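Local structure of concanavalin A-like lectin protein kinase family protein (Theobroma cacao, 6CTH) at residues 116-121 / 208-213. The protein probably acts as a protein kinase that transfers phosphate from ATP to other proteins, and binds magnesium and an indolinone inhibitor. Residues are numbered along the deposited sequence; the frame is centred on the assembly and turned at random.
Sequences YRIVKD and LEIASG
No flat group takes part where I210 meets I118 and V119: neither ring faces nor edges cross the contact, which is made entirely by branched aliphatic side chains. The backbones come closest at V119 and I210, whose CA atoms are 7.9 Å apart. I210 supplies 63 of the 117 Å² buried between the segments. Its CG1 lies anti to the carbonyl carbon (chi1 -69°) and CD1 continues in an extended chain (chi2 172°), which brings that methyl up against helix 112-132. There I210 CD1 rests 3.8 Å from V119 CG2 and 4.1 Å from I118 CG2. V119 CG2 and I118 CG2 are themselves 5.3 Å apart, and the angle between them at CD1 is about 84°, which means that the two methyls meet CD1 from different directions. I210 CG2 adds a second point at 4.0 Å from V119 CG2, the two side chains passing in opposite senses. All three residues are buried, and no hydrogen bond joins the segments. S212 OG turns back onto its own helix, donating to L208 O at 2.8 Å, close to the positive-phi exit at G213. The I210 contact joins αE (112-132) to αF (196-212) of the helical kinase C-lobe. L99 of helix 99-103 touches both I118 and I210, whereas V119 also packs on L262 of helix 256-269 and L208 on helix 229-238.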
# COMPACT_ATOMS: atom_id res chain seq x y z
N TYR A 116 -9.29 1.56 11.01
CA TYR A 116 -10.49 1.64 10.17
C TYR A 116 -10.38 2.92 9.32
O TYR A 116 -10.74 2.90 8.15
CB TYR A 116 -11.75 1.64 10.99
CG TYR A 116 -13.01 1.16 10.27
CD1 TYR A 116 -13.12 -0.14 9.80
CD2 TYR A 116 -14.09 1.99 10.09
CE1 TYR A 116 -14.24 -0.58 9.15
CE2 TYR A 116 -15.25 1.57 9.42
CZ TYR A 116 -15.30 0.28 8.95
OH TYR A 116 -16.44 -0.18 8.35
N ARG A 117 -9.85 3.99 9.91
CA ARG A 117 -9.64 5.24 9.19
C ARG A 117 -8.61 5.05 8.07
O ARG A 117 -8.79 5.55 6.97
CB ARG A 117 -9.18 6.33 10.16
CG ARG A 117 -9.45 7.74 9.67
CD ARG A 117 -8.32 8.68 10.07
NE ARG A 117 -8.32 8.95 11.50
CZ ARG A 117 -7.22 9.06 12.23
NH1 ARG A 117 -7.31 9.32 13.53
NH2 ARG A 117 -6.03 8.92 11.67
N ILE A 118 -7.54 4.32 8.36
CA ILE A 118 -6.51 4.05 7.39
C ILE A 118 -7.08 3.28 6.19
O ILE A 118 -6.74 3.58 5.05
CB ILE A 118 -5.30 3.30 8.03
CG1 ILE A 118 -4.49 4.27 8.92
CG2 ILE A 118 -4.41 2.68 6.96
CD1 ILE A 118 -3.50 3.63 9.86
N VAL A 119 -7.92 2.29 6.43
CA VAL A 119 -8.49 1.53 5.33
C VAL A 119 -9.34 2.47 4.48
O VAL A 119 -9.28 2.41 3.25
CB VAL A 119 -9.34 0.35 5.84
CG1 VAL A 119 -10.13 -0.30 4.71
CG2 VAL A 119 -8.44 -0.66 6.51
N LYS A 120 -10.13 3.32 5.12
CA LYS A 120 -10.98 4.31 4.35
C LYS A 120 -10.09 5.29 3.53
O LYS A 120 -10.43 5.63 2.39
CB LYS A 120 -11.89 5.06 5.30
CG LYS A 120 -13.05 4.23 5.83
CD LYS A 120 -13.85 5.04 6.82
CE LYS A 120 -15.05 4.29 7.25
NZ LYS A 120 -15.80 5.13 8.24
N ASP A 121 -8.95 5.69 4.11
CA ASP A 121 -7.95 6.57 3.44
C ASP A 121 -7.40 5.88 2.21
O ASP A 121 -7.35 6.46 1.14
CB ASP A 121 -6.74 6.93 4.33
CG ASP A 121 -7.04 7.96 5.44
OD1 ASP A 121 -8.10 8.62 5.41
OD2 ASP A 121 -6.15 8.13 6.33
N LEU A 208 -7.22 -7.01 5.28
CA LEU A 208 -7.14 -8.16 6.21
C LEU A 208 -5.89 -8.15 7.06
O LEU A 208 -5.94 -8.57 8.22
CB LEU A 208 -7.29 -9.46 5.43
CG LEU A 208 -8.66 -9.62 4.76
CD1 LEU A 208 -8.77 -10.90 3.98
CD2 LEU A 208 -9.83 -9.50 5.72
N GLU A 209 -4.77 -7.69 6.49
CA GLU A 209 -3.53 -7.49 7.26
C GLU A 209 -3.76 -6.48 8.35
O GLU A 209 -3.26 -6.62 9.45
CB GLU A 209 -2.36 -7.04 6.39
CG GLU A 209 -1.92 -8.06 5.36
CD GLU A 209 -0.79 -7.64 4.48
OE1 GLU A 209 -0.79 -6.43 4.07
OE2 GLU A 209 0.12 -8.48 4.19
N ILE A 210 -4.45 -5.37 8.02
CA ILE A 210 -4.71 -4.34 9.01
C ILE A 210 -5.63 -4.82 10.17
O ILE A 210 -5.38 -4.55 11.34
CB ILE A 210 -5.28 -3.10 8.28
CG1 ILE A 210 -4.20 -2.46 7.42
CG2 ILE A 210 -5.85 -2.06 9.23
CD1 ILE A 210 -4.72 -1.34 6.52
N ALA A 211 -6.69 -5.54 9.84
CA ALA A 211 -7.59 -6.13 10.84
C ALA A 211 -6.86 -7.10 11.79
O ALA A 211 -7.13 -7.12 12.99
CB ALA A 211 -8.70 -6.89 10.13
N SER A 212 -5.95 -7.88 11.22
CA SER A 212 -5.39 -9.07 11.90
C SER A 212 -4.00 -8.84 12.49
O SER A 212 -3.54 -9.62 13.36
CB SER A 212 -5.38 -10.24 10.90
OG SER A 212 -4.34 -10.09 9.92
N GLY A 213 -3.29 -7.81 12.02
CA GLY A 213 -1.90 -7.62 12.34
C GLY A 213 -0.98 -8.72 11.86
O GLY A 213 0.09 -8.91 12.44